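Local atomic coordinates of uncharacterized protein (Desulfovibrio desulfuricans subsp. desulfuricans str. G20, PDB entry 2Q30), a protein that is of unknown function but folds as a small RmlC-like cupin, a double-stranded beta-helix barrel whose sheets run on into a second subunit. Residues K7-L12 with E25-S30; F38-G43 with M100-T105; P47-N52 with T90-R95; I59-G64 with R80-V85. All blocks are in the same frame, centred on the assembly; numbering follows the deposited sequence.

Four contacts in this cupin illustrate how chemistry follows place in a beta barrel. Contacts 2 and 4 are buried ladders of the same antiparallel sheet, joined directly because strands 100-107 and 56-63 are neighbours in it; both are zipped by backbone hydrogen bonds, contact 2 packed with phenylalanine rings and aliphatic groups around one buried lysine, contact 4 with aliphatic groups. Contact 3 belongs to the other sheet, is only partly buried, and gathers histidines around a water. Contact 1 lies at the surface, where strand 7-10 meets strand 23-29 through side chains rather than as a ladder. Along the chain, contact 4 is nested within contact 3, and contact 3 within contact 2.

Contact 1. Residues K7-L12 with E25-S30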
loop_
_atom_site.group_PDB
_atom_site.type_symbol
_atom_site.label_atom_id
_atom_site.label_comp_id
_atom_site.label_asym_id
_atom_site.label_seq_id
_atom_site.Cartn_x
_atom_site.Cartn_y
_atom_site.Cartn_z
ATOM N N LYS A 7 9.034 1.720 11.668
ATOM C CA LYS A 7 8.007 0.994 12.426
ATOM C C LYS A 7 7.009 0.328 11.496
ATOM O O LYS A 7 6.859 0.697 10.330
ATOM C CB LYS A 7 7.312 1.833 13.532
ATOM C CG LYS A 7 6.046 2.617 13.207
ATOM C CD LYS A 7 6.143 3.483 11.981
ATOM C CE LYS A 7 5.150 4.632 12.021
ATOM N NZ LYS A 7 4.673 4.929 10.677
ATOM N N SER A 8 6.380 -0.715 12.028
ATOM C CA SER A 8 5.422 -1.501 11.265
ATOM C C SER A 8 4.052 -1.466 11.927
ATOM O O SER A 8 3.955 -1.286 13.145
ATOM C CB SER A 8 5.890 -2.942 11.117
ATOM O OG SER A 8 5.678 -3.645 12.330
ATOM N N HIS A 9 3.017 -1.695 11.122
ATOM C CA HIS A 9 1.634 -1.731 11.577
ATOM C C HIS A 9 0.979 -2.941 10.972
ATOM O O HIS A 9 0.942 -3.073 9.758
ATOM C CB HIS A 9 0.869 -0.475 11.165
ATOM C CG HIS A 9 1.613 0.801 11.416
ATOM N ND1 HIS A 9 1.353 1.611 12.501
ATOM C CD2 HIS A 9 2.600 1.412 10.715
ATOM C CE1 HIS A 9 2.159 2.657 12.467
ATOM N NE2 HIS A 9 2.928 2.560 11.398
ATOM N N ASN A 10 0.457 -3.835 11.810
ATOM C CA ASN A 10 -0.187 -5.040 11.329
ATOM C C ASN A 10 -1.625 -4.635 11.155
ATOM O O ASN A 10 -2.429 -4.808 12.044
ATOM C CB ASN A 10 0.017 -6.182 12.308
ATOM C CG ASN A 10 1.451 -6.619 12.371
ATOM O OD1 ASN A 10 2.239 -6.332 11.470
ATOM N ND2 ASN A 10 1.802 -7.309 13.429
ATOM N N LEU A 11 -1.922 -4.099 9.979
ATOM C CA LEU A 11 -3.238 -3.512 9.715
ATOM C C LEU A 11 -4.397 -4.479 9.666
ATOM O O LEU A 11 -5.521 -4.035 9.769
ATOM C CB LEU A 11 -3.211 -2.682 8.446
ATOM C CG LEU A 11 -2.228 -1.507 8.388
ATOM C CD1 LEU A 11 -2.277 -0.887 7.005
ATOM C CD2 LEU A 11 -2.570 -0.463 9.454
ATOM N N LEU A 12 -4.146 -5.775 9.487
ATOM C CA LEU A 12 -5.229 -6.789 9.520
ATOM C C LEU A 12 -5.308 -7.626 10.805
ATOM O O LEU A 12 -6.132 -8.557 10.913
ATOM C CB LEU A 12 -5.122 -7.695 8.297
ATOM C CG LEU A 12 -5.271 -6.956 6.968
ATOM C CD1 LEU A 12 -5.054 -7.954 5.843
ATOM C CD2 LEU A 12 -6.658 -6.286 6.836
ATOM N N GLU A 25 -8.573 5.701 9.951
ATOM C CA GLU A 25 -7.506 5.688 10.979
ATOM C C GLU A 25 -6.197 6.180 10.393
ATOM O O GLU A 25 -5.787 5.710 9.355
ATOM C CB GLU A 25 -7.328 4.283 11.575
ATOM C CG GLU A 25 -8.534 3.781 12.363
ATOM C CD GLU A 25 -8.575 2.255 12.582
ATOM O OE1 GLU A 25 -8.619 1.819 13.753
ATOM O OE2 GLU A 25 -8.611 1.496 11.586
ATOM N N LEU A 26 -5.536 7.095 11.089
ATOM C CA LEU A 26 -4.257 7.632 10.664
ATOM C C LEU A 26 -3.198 6.601 10.973
ATOM O O LEU A 26 -3.109 6.145 12.103
ATOM C CB LEU A 26 -3.920 8.917 11.416
ATOM C CG LEU A 26 -2.631 9.641 10.995
ATOM C CD1 LEU A 26 -2.660 10.014 9.490
ATOM C CD2 LEU A 26 -2.486 10.868 11.859
ATOM N N VAL A 27 -2.427 6.221 9.963
ATOM C CA VAL A 27 -1.362 5.234 10.124
ATOM C C VAL A 27 -0.069 5.996 10.319
ATOM O O VAL A 27 0.683 5.717 11.242
ATOM C CB VAL A 27 -1.326 4.247 8.934
ATOM C CG1 VAL A 27 -0.121 3.274 8.995
ATOM C CG2 VAL A 27 -2.673 3.478 8.872
ATOM N N HIS A 28 0.185 6.955 9.446
ATOM C CA HIS A 28 1.417 7.729 9.488
ATOM C C HIS A 28 1.212 9.095 8.837
ATOM O O HIS A 28 0.404 9.244 7.896
ATOM C CB HIS A 28 2.499 6.935 8.746
ATOM C CG HIS A 28 3.842 7.580 8.726
ATOM N ND1 HIS A 28 4.727 7.484 9.778
ATOM C CD2 HIS A 28 4.461 8.308 7.773
ATOM C CE1 HIS A 28 5.840 8.126 9.474
ATOM N NE2 HIS A 28 5.702 8.641 8.266
ATOM N N GLU A 29 1.912 10.090 9.367
ATOM C CA GLU A 29 1.947 11.377 8.727
ATOM C C GLU A 29 3.313 12.034 8.966
ATOM O O GLU A 29 3.782 12.112 10.094
ATOM C CB GLU A 29 0.792 12.253 9.201
ATOM C CG GLU A 29 0.700 13.532 8.404
ATOM C CD GLU A 29 -0.545 14.360 8.675
ATOM O OE1 GLU A 29 -1.277 14.089 9.670
ATOM O OE2 GLU A 29 -0.754 15.317 7.882
ATOM N N SER A 30 3.939 12.465 7.878
ATOM C CA SER A 30 5.227 13.174 7.922
ATOM C C SER A 30 5.213 14.197 6.805
ATOM O O SER A 30 4.214 14.377 6.129
ATOM C CB SER A 30 6.361 12.167 7.675
ATOM O OG SER A 30 6.254 11.620 6.370
#
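Val-27 is the point on which the close-packed half of this contact is built, its two methyl groups meeting two different residues of 7-12. CG1, anti to the backbone N, sits almost squarely over the centre of the His-9 ring, 3.8 Å from the ring centroid and 13° off the normal, a CH-pi contact. CG2 turns the other way and meets Leu-11 CD2 tip to tip at 4.0 Å; Leu-11 is buried and rests on Leu-103 behind it. The two strands run nearly antiparallel, yet their axes stay 9.0 Å apart, so side chains, not backbone pairing, bridge the gap. Strand 7-10 pairs instead in an antiparallel ladder with a strand of the second subunit, extending the sheet across the dimer interface, while an inverse gamma turn centred on Asn-10 ends it and leads into Leu-11. On the other strand, Val-27 and His-28 form a classic beta bulge opposite Ile-35. Packing is looser toward Lys-7, a partly exposed residue with two conformers. In one of them the chain bends at chi2 and chi4 and brings NZ into the plane of the His-9 ring at its edge, where it gives His-9 NE2 a weak hydrogen bond of 3.0 Å. The same NZ lies 2.7 Å from His-28 ND1, while His-28 NE2 makes a weak hydrogen bond with Glu-56 of the second subunit.

Contact 2. Residues F38-G43 with M100-T105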
loop_
_atom_site.group_PDB
_atom_site.type_symbol
_atom_site.label_atom_id
_atom_site.label_comp_id
_atom_site.label_asym_id
_atom_site.label_seq_id
_atom_site.Cartn_x
_atom_site.Cartn_y
_atom_site.Cartn_z
ATOM N N PHE A 38 -8.959 2.965 5.726
ATOM C CA PHE A 38 -10.427 3.068 5.745
ATOM C C PHE A 38 -10.957 1.650 5.858
ATOM O O PHE A 38 -10.553 0.786 5.082
ATOM C CB PHE A 38 -10.950 3.766 4.520
ATOM C CG PHE A 38 -10.501 5.190 4.392
ATOM C CD1 PHE A 38 -9.325 5.511 3.732
ATOM C CD2 PHE A 38 -11.282 6.233 4.912
ATOM C CE1 PHE A 38 -8.925 6.851 3.606
ATOM C CE2 PHE A 38 -10.887 7.550 4.799
ATOM C CZ PHE A 38 -9.718 7.870 4.134
ATOM N N THR A 39 -11.780 1.394 6.877
ATOM C CA THR A 39 -12.335 0.061 7.127
ATOM C C THR A 39 -13.844 0.182 6.948
ATOM O O THR A 39 -14.490 1.048 7.553
ATOM C CB THR A 39 -11.987 -0.471 8.506
ATOM O OG1 THR A 39 -10.561 -0.330 8.725
ATOM C CG2 THR A 39 -12.420 -1.936 8.625
ATOM N N PHE A 40 -14.371 -0.685 6.104
ATOM C CA PHE A 40 -15.750 -0.664 5.710
ATOM C C PHE A 40 -16.440 -1.961 6.009
ATOM O O PHE A 40 -15.864 -3.031 5.816
ATOM C CB PHE A 40 -15.831 -0.528 4.186
ATOM C CG PHE A 40 -15.078 0.632 3.619
ATOM C CD1 PHE A 40 -15.679 1.866 3.490
ATOM C CD2 PHE A 40 -13.762 0.478 3.171
ATOM C CE1 PHE A 40 -14.989 2.948 2.931
ATOM C CE2 PHE A 40 -13.071 1.554 2.610
ATOM C CZ PHE A 40 -13.700 2.785 2.487
ATOM N N LYS A 41 -17.684 -1.845 6.468
ATOM C CA LYS A 41 -18.604 -2.967 6.480
ATOM C C LYS A 41 -19.114 -2.997 5.044
ATOM O O LYS A 41 -19.074 -1.971 4.339
ATOM C CB LYS A 41 -19.784 -2.784 7.441
ATOM C CG LYS A 41 -19.452 -2.856 8.937
ATOM C CD LYS A 41 -18.880 -4.217 9.388
ATOM C CE LYS A 41 -19.814 -5.418 9.267
ATOM N NZ LYS A 41 -19.058 -6.699 9.570
ATOM N N ALA A 42 -19.542 -4.176 4.604
ATOM C CA ALA A 42 -20.085 -4.383 3.249
ATOM C C ALA A 42 -21.176 -3.346 2.962
ATOM O O ALA A 42 -22.025 -3.093 3.819
ATOM C CB ALA A 42 -20.656 -5.819 3.108
ATOM N N GLY A 43 -21.099 -2.706 1.799
ATOM C CA GLY A 43 -22.057 -1.673 1.406
ATOM C C GLY A 43 -21.699 -0.261 1.820
ATOM O O GLY A 43 -22.324 0.677 1.342
HETATM N N MSE A 100 -14.319 -4.634 4.050
HETATM C CA MSE A 100 -13.130 -4.258 3.314
HETATM C C MSE A 100 -12.265 -3.279 4.058
HETATM O O MSE A 100 -12.771 -2.414 4.782
HETATM C CB MSE A 100 -13.602 -3.595 2.029
HETATM C CG MSE A 100 -12.572 -3.379 0.958
HETATM SE SE MSE A 100 -13.293 -2.140 -0.342
HETATM C CE MSE A 100 -12.789 -0.548 0.450
ATOM N N LYS A 101 -10.956 -3.421 3.882
ATOM C CA LYS A 101 -10.014 -2.449 4.402
ATOM C C LYS A 101 -9.058 -2.047 3.288
ATOM O O LYS A 101 -8.564 -2.899 2.517
ATOM C CB LYS A 101 -9.290 -2.933 5.647
ATOM C CG LYS A 101 -8.508 -1.855 6.354
ATOM C CD LYS A 101 -7.959 -2.332 7.688
ATOM C CE LYS A 101 -7.203 -1.239 8.461
ATOM N NZ LYS A 101 -6.851 -1.720 9.852
ATOM N N VAL A 102 -8.817 -0.739 3.207
ATOM C CA VAL A 102 -7.876 -0.164 2.251
ATOM C C VAL A 102 -6.878 0.740 2.952
ATOM O O VAL A 102 -7.155 1.236 4.029
ATOM C CB VAL A 102 -8.588 0.622 1.103
ATOM C CG1 VAL A 102 -9.548 -0.306 0.363
ATOM C CG2 VAL A 102 -9.287 1.876 1.623
ATOM N N LEU A 103 -5.723 0.924 2.313
ATOM C CA LEU A 103 -4.667 1.804 2.793
ATOM C C LEU A 103 -4.446 2.857 1.741
ATOM O O LEU A 103 -4.259 2.538 0.579
ATOM C CB LEU A 103 -3.373 1.026 3.007
ATOM C CG LEU A 103 -2.269 1.810 3.737
ATOM C CD1 LEU A 103 -2.715 2.258 5.142
ATOM C CD2 LEU A 103 -1.019 0.923 3.833
ATOM N N VAL A 104 -4.445 4.109 2.163
ATOM C CA VAL A 104 -4.251 5.225 1.274
ATOM C C VAL A 104 -2.954 5.901 1.643
ATOM O O VAL A 104 -2.766 6.198 2.794
ATOM C CB VAL A 104 -5.425 6.230 1.395
ATOM C CG1 VAL A 104 -5.214 7.448 0.429
ATOM C CG2 VAL A 104 -6.733 5.519 1.121
ATOM N N THR A 105 -2.089 6.135 0.654
ATOM C CA THR A 105 -0.824 6.863 0.787
ATOM C C THR A 105 -0.933 8.068 -0.143
ATOM O O THR A 105 -1.208 7.910 -1.331
ATOM C CB THR A 105 0.404 6.009 0.417
ATOM O OG1 THR A 105 0.410 4.852 1.271
ATOM C CG2 THR A 105 1.698 6.824 0.634
HETATM O O HOH W 1 -9.359 -1.131 11.049
#
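A buried lysine is the surprise in this otherwise conventional ladder. Lys-101 leaves the strand with CG anti to the backbone N and runs fully extended past Thr-39, its CD touching Thr-39 OG1 at 3.4 Å. A water closes the gap beyond, accepting from Lys-101 NZ at 2.8 Å and donating to Thr-39 OG1 at 2.7 Å; NZ also hydrogen-bonds to Leu-11 O. This pair faces one side of the sheet at a non-hydrogen-bonded position. The hydrogen-bonded pairs flanking it, Phe-38 with Val-102 and Phe-40 with Met-100, turn their side chains to the opposite face, the interior of the cupin barrel. Phe-40 N to Met-100 O is a nearly straight bond of 2.7 Å. Phe-38 sets its ring edge, through CE1, against Val-104 CG2 at 3.6 Å, and Val-102 CG2 lies in the plane of the Phe-40 ring at its edge. Met-100, a selenomethionine, runs alongside Phe-40 in an oblique Met-aromatic contact. One ladder thus separates two environments: the apolar face needs no polar partner, whereas the buried amine is held by the Leu-11 carbonyl and a water, and nearby Glu-25, whose side chain touches Lys-101, may favour its charged form.

Contact 3. Residues P47-N52 with T90-R95; sequences PVHSHN and TPHGVR
Pro-47 opens the segment by offering its carbonyl: His-49 ND1 donates to Pro-47 O at 3.0 Å, nearly along the C=O axis and in the ring plane, which fixes the rotation of the imidazole. Val-48 follows, laying CG1 against Pro-91 CB at 3.5 Å, while its CA comes within 3.9 Å of the CA of Gly-93, whose lack of a side chain lets the strands close up here. His-49 then forms the hydrogen-bonded pair with His-92, its N bonded to His-92 O and its O to His-92 N. With CG in the crowded position between N and the carbonyl carbon (chi1 69°), its ring presents a face to the edge of the His-92 ring, a T-shaped pair with planes at 61°. The carbonyl O of His-49 lies 3.2 Å above the His-92 ring plane, offset toward the rim. His-92 is held in turn by ND1, which donates to Thr-90 O at 2.7 Å, and both histidines direct NE2 to one shared water, 2.8 Å from His-49 NE2 and 2.7 Å from His-92 NE2. Ser-50 packs its CB over the Thr-90 to Pro-91 peptide. His-49 and His-51 form a His-x-His pair which, with His-92, probably corresponds to the metal-binding histidines of many cupins; here a water, not a metal, is modelled between the first and last. Strand 45-49 is outermost in its sheet within this chain, beside strand 92-96; across the barrel, His-92 and Val-94 pack on Leu-57 and Ile-59 of strand 56-63.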
loop_
_atom_site.group_PDB
_atom_site.type_symbol
_atom_site.label_atom_id
_atom_site.label_comp_id
_atom_site.label_asym_id
_atom_site.label_seq_id
_atom_site.Cartn_x
_atom_site.Cartn_y
_atom_site.Cartn_z
ATOM N N PRO A 47 -17.236 8.408 0.170
ATOM C CA PRO A 47 -17.785 9.107 -0.964
ATOM C C PRO A 47 -16.734 9.722 -1.884
ATOM O O PRO A 47 -15.631 10.059 -1.448
ATOM C CB PRO A 47 -18.632 10.211 -0.316
ATOM C CG PRO A 47 -18.908 9.729 1.006
ATOM C CD PRO A 47 -17.699 9.023 1.426
ATOM N N VAL A 48 -17.097 9.862 -3.146
ATOM C CA VAL A 48 -16.202 10.460 -4.120
ATOM C C VAL A 48 -15.829 11.888 -3.670
ATOM O O VAL A 48 -16.686 12.669 -3.219
ATOM C CB VAL A 48 -16.759 10.361 -5.561
ATOM C CG1 VAL A 48 -15.933 11.173 -6.537
ATOM C CG2 VAL A 48 -16.787 8.887 -5.979
ATOM N N HIS A 49 -14.530 12.168 -3.686
ATOM C CA HIS A 49 -14.035 13.490 -3.343
ATOM C C HIS A 49 -12.671 13.718 -3.979
ATOM O O HIS A 49 -12.050 12.810 -4.550
ATOM C CB HIS A 49 -13.906 13.618 -1.812
ATOM C CG HIS A 49 -12.812 12.777 -1.231
ATOM N ND1 HIS A 49 -12.937 11.419 -1.014
ATOM C CD2 HIS A 49 -11.560 13.105 -0.840
ATOM C CE1 HIS A 49 -11.808 10.955 -0.515
ATOM N NE2 HIS A 49 -10.953 11.957 -0.411
ATOM N N SER A 50 -12.213 14.948 -3.826
ATOM C CA SER A 50 -10.873 15.360 -4.238
ATOM C C SER A 50 -10.468 16.562 -3.413
ATOM O O SER A 50 -11.322 17.168 -2.766
ATOM C CB SER A 50 -10.851 15.718 -5.729
ATOM O OG SER A 50 -11.889 16.609 -6.076
ATOM N N HIS A 51 -9.169 16.859 -3.397
ATOM C CA HIS A 51 -8.624 18.104 -2.795
ATOM C C HIS A 51 -7.964 18.817 -3.955
ATOM O O HIS A 51 -7.110 18.238 -4.626
ATOM C CB HIS A 51 -7.598 17.835 -1.692
ATOM C CG HIS A 51 -8.186 17.238 -0.460
ATOM N ND1 HIS A 51 -8.202 15.880 -0.221
ATOM C CD2 HIS A 51 -8.819 17.816 0.591
ATOM C CE1 HIS A 51 -8.816 15.648 0.925
ATOM N NE2 HIS A 51 -9.196 16.804 1.440
ATOM N N ASN A 52 -8.343 20.067 -4.182
ATOM C CA ASN A 52 -7.833 20.859 -5.306
ATOM C C ASN A 52 -6.382 21.319 -5.060
ATOM O O ASN A 52 -6.119 22.520 -4.849
ATOM C CB ASN A 52 -8.785 22.024 -5.610
ATOM N N THR A 90 -8.110 14.506 -8.630
ATOM C CA THR A 90 -9.040 13.682 -9.417
ATOM C C THR A 90 -10.068 13.028 -8.493
ATOM O O THR A 90 -9.666 12.355 -7.543
ATOM C CB THR A 90 -8.283 12.610 -10.205
ATOM O OG1 THR A 90 -7.436 13.283 -11.150
ATOM C CG2 THR A 90 -9.234 11.666 -10.959
ATOM N N PRO A 91 -11.391 13.218 -8.764
ATOM C CA PRO A 91 -12.421 12.633 -7.904
ATOM C C PRO A 91 -12.222 11.152 -7.704
ATOM O O PRO A 91 -12.106 10.415 -8.681
ATOM C CB PRO A 91 -13.722 12.909 -8.670
ATOM C CG PRO A 91 -13.446 14.102 -9.413
ATOM C CD PRO A 91 -12.022 14.015 -9.836
ATOM N N HIS A 92 -12.124 10.741 -6.444
ATOM C CA HIS A 92 -11.934 9.334 -6.087
ATOM C C HIS A 92 -12.756 8.996 -4.860
ATOM O O HIS A 92 -12.943 9.826 -3.980
ATOM C CB HIS A 92 -10.466 9.040 -5.791
ATOM C CG HIS A 92 -9.867 9.963 -4.775
ATOM N ND1 HIS A 92 -9.330 11.183 -5.120
ATOM C CD2 HIS A 92 -9.751 9.863 -3.431
ATOM C CE1 HIS A 92 -8.889 11.785 -4.031
ATOM N NE2 HIS A 92 -9.143 11.009 -2.993
ATOM N N GLY A 93 -13.186 7.746 -4.805
ATOM C CA GLY A 93 -13.978 7.232 -3.712
ATOM C C GLY A 93 -13.841 5.750 -3.710
ATOM O O GLY A 93 -13.244 5.160 -4.652
ATOM N N VAL A 94 -14.368 5.129 -2.660
ATOM C CA VAL A 94 -14.272 3.665 -2.506
ATOM C C VAL A 94 -15.602 3.138 -2.008
ATOM O O VAL A 94 -16.158 3.734 -1.112
ATOM C CB VAL A 94 -13.189 3.289 -1.492
ATOM C CG1 VAL A 94 -13.156 1.798 -1.288
ATOM C CG2 VAL A 94 -11.813 3.797 -1.944
ATOM N N ARG A 95 -16.089 2.044 -2.600
ATOM C CA ARG A 95 -17.324 1.388 -2.201
ATOM C C ARG A 95 -16.979 -0.047 -1.839
ATOM O O ARG A 95 -16.306 -0.720 -2.604
ATOM C CB ARG A 95 -18.306 1.432 -3.354
ATOM C CG ARG A 95 -19.717 1.068 -2.981
ATOM C CD ARG A 95 -20.614 1.297 -4.179
ATOM N NE ARG A 95 -20.741 2.720 -4.431
ATOM C CZ ARG A 95 -20.774 3.335 -5.616
ATOM N NH1 ARG A 95 -20.618 2.709 -6.777
ATOM N NH2 ARG A 95 -20.897 4.641 -5.622
HETATM O O HOH W 2 -8.206 11.612 -0.482
#

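Contact 4. Residues I59-G64 with R80-V85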
loop_
_atom_site.group_PDB
_atom_site.type_symbol
_atom_site.label_atom_id
_atom_site.label_comp_id
_atom_site.label_asym_id
_atom_site.label_seq_id
_atom_site.Cartn_x
_atom_site.Cartn_y
_atom_site.Cartn_z
ATOM N N ILE A 59 -4.401 3.862 -3.494
ATOM C CA ILE A 59 -5.329 3.175 -2.606
ATOM C C ILE A 59 -5.089 1.691 -2.819
ATOM O O ILE A 59 -5.319 1.205 -3.921
ATOM C CB ILE A 59 -6.793 3.494 -2.901
ATOM C CG1 ILE A 59 -7.040 5.002 -2.841
ATOM C CG2 ILE A 59 -7.696 2.707 -1.934
ATOM C CD1 ILE A 59 -8.487 5.437 -3.070
ATOM N N VAL A 60 -4.675 0.984 -1.767
ATOM C CA VAL A 60 -4.384 -0.443 -1.844
ATOM C C VAL A 60 -5.453 -1.225 -1.095
ATOM O O VAL A 60 -5.709 -0.939 0.058
ATOM C CB VAL A 60 -3.013 -0.748 -1.207
ATOM C CG1 VAL A 60 -2.673 -2.249 -1.409
ATOM C CG2 VAL A 60 -1.960 0.146 -1.846
ATOM N N VAL A 61 -6.069 -2.215 -1.744
ATOM C CA VAL A 61 -7.092 -3.032 -1.091
ATOM C C VAL A 61 -6.344 -4.132 -0.329
ATOM O O VAL A 61 -5.738 -5.000 -0.934
ATOM C CB VAL A 61 -8.117 -3.659 -2.072
ATOM C CG1 VAL A 61 -9.177 -4.409 -1.301
ATOM C CG2 VAL A 61 -8.754 -2.570 -2.961
ATOM N N LEU A 62 -6.414 -4.069 0.991
ATOM C CA LEU A 62 -5.752 -5.027 1.878
ATOM C C LEU A 62 -6.570 -6.262 2.121
ATOM O O LEU A 62 -6.018 -7.333 2.303
ATOM C CB LEU A 62 -5.520 -4.397 3.239
ATOM C CG LEU A 62 -4.769 -3.081 3.294
ATOM C CD1 LEU A 62 -4.802 -2.580 4.734
ATOM C CD2 LEU A 62 -3.354 -3.264 2.775
ATOM N N GLU A 63 -7.875 -6.081 2.249
ATOM C CA GLU A 63 -8.771 -7.186 2.545
ATOM C C GLU A 63 -10.130 -6.861 2.010
ATOM O O GLU A 63 -10.547 -5.685 2.019
ATOM C CB GLU A 63 -8.790 -7.438 4.063
ATOM C CG GLU A 63 -9.765 -8.501 4.623
ATOM C CD GLU A 63 -9.524 -9.938 4.178
ATOM O OE1 GLU A 63 -8.712 -10.214 3.281
ATOM O OE2 GLU A 63 -10.201 -10.828 4.734
ATOM N N GLY A 64 -10.804 -7.899 1.510
ATOM C CA GLY A 64 -12.138 -7.767 0.958
ATOM C C GLY A 64 -12.137 -7.281 -0.462
ATOM O O GLY A 64 -11.070 -7.137 -1.082
ATOM N N ARG A 80 -9.196 -7.677 -3.751
ATOM C CA ARG A 80 -8.123 -7.645 -2.759
ATOM C C ARG A 80 -6.794 -7.540 -3.489
ATOM O O ARG A 80 -6.581 -8.197 -4.504
ATOM C CB ARG A 80 -8.166 -8.892 -1.876
ATOM C CG ARG A 80 -7.140 -8.892 -0.737
ATOM C CD ARG A 80 -7.319 -10.130 0.135
ATOM N NE ARG A 80 -7.028 -11.377 -0.570
ATOM C CZ ARG A 80 -5.815 -11.897 -0.823
ATOM N NH1 ARG A 80 -4.701 -11.299 -0.455
ATOM N NH2 ARG A 80 -5.730 -13.049 -1.486
ATOM N N GLY A 81 -5.919 -6.674 -3.016
ATOM C CA GLY A 81 -4.641 -6.480 -3.656
ATOM C C GLY A 81 -4.635 -5.500 -4.820
ATOM O O GLY A 81 -3.583 -5.257 -5.394
ATOM N N ALA A 82 -5.794 -4.946 -5.192
ATOM C CA ALA A 82 -5.866 -3.951 -6.254
ATOM C C ALA A 82 -5.343 -2.650 -5.709
ATOM O O ALA A 82 -5.477 -2.373 -4.509
ATOM C CB ALA A 82 -7.297 -3.784 -6.784
ATOM N N VAL A 83 -4.696 -1.864 -6.580
ATOM C CA VAL A 83 -4.178 -0.549 -6.219
ATOM C C VAL A 83 -4.648 0.459 -7.242
ATOM O O VAL A 83 -4.529 0.204 -8.426
ATOM C CB VAL A 83 -2.603 -0.504 -6.086
ATOM C CG1 VAL A 83 -1.920 -0.958 -7.313
ATOM C CG2 VAL A 83 -2.125 0.895 -5.716
ATOM N N LEU A 84 -5.216 1.566 -6.768
ATOM C CA LEU A 84 -5.642 2.680 -7.603
ATOM C C LEU A 84 -4.583 3.736 -7.405
ATOM O O LEU A 84 -4.204 3.941 -6.272
ATOM C CB LEU A 84 -6.954 3.241 -7.087
ATOM C CG LEU A 84 -7.518 4.499 -7.763
ATOM C CD1 LEU A 84 -8.006 4.193 -9.144
ATOM C CD2 LEU A 84 -8.637 5.027 -6.872
ATOM N N VAL A 85 -4.107 4.372 -8.484
ATOM C CA VAL A 85 -3.211 5.521 -8.395
ATOM C C VAL A 85 -3.909 6.680 -9.105
ATOM O O VAL A 85 -4.371 6.533 -10.232
ATOM C CB VAL A 85 -1.819 5.304 -9.014
ATOM C CG1 VAL A 85 -0.858 6.513 -8.628
ATOM C CG2 VAL A 85 -1.211 4.010 -8.521
HETATM O O HOH W 3 -4.107 -8.879 1.294
#
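This is a buried antiparallel ladder at what is, within this chain, the margin of the larger sheet of the cupin double-stranded beta-helix, where strand 56-63 meets strand 82-87. Four backbone bonds zip it together. Ile-59 and Leu-84 exchange two of them across a hydrogen-bonded pair, Val-61 N donates to Ala-82 O at 2.8 Å, almost along the C=O axis, and Gly-81 N reaches a lone pair of Val-61 O at 2.7 Å. Ile-59 and Leu-84 lie side by side on the inner face, CD1 against CD2 at 3.8 Å, and both rest on Phe-68 of the opposite sheet. The other face carries Val-60 and Val-83, whose CG2 methyls meet at 3.9 Å; there Val-60 also packs on Leu-62 of the second subunit. On the other edge of strand 56-63, Leu-62 and Glu-63 form a classic beta bulge opposite Lys-101 of strand 100-107. Strand 82-87 itself pairs with a strand of the second subunit, so the sheet continues beyond this chain. Within the chain Glu-63 OE1 stays 4.4 Å from Arg-80 NE, well out of the guanidinium plane; the salt bridges of both residues go instead to Arg-80 and Glu-63 of the second subunit. At that guanidinium's edge, in plane, a water accepts from Arg-80 NH1 at 3.0 Å and donates to Leu-62 O at 2.7 Å.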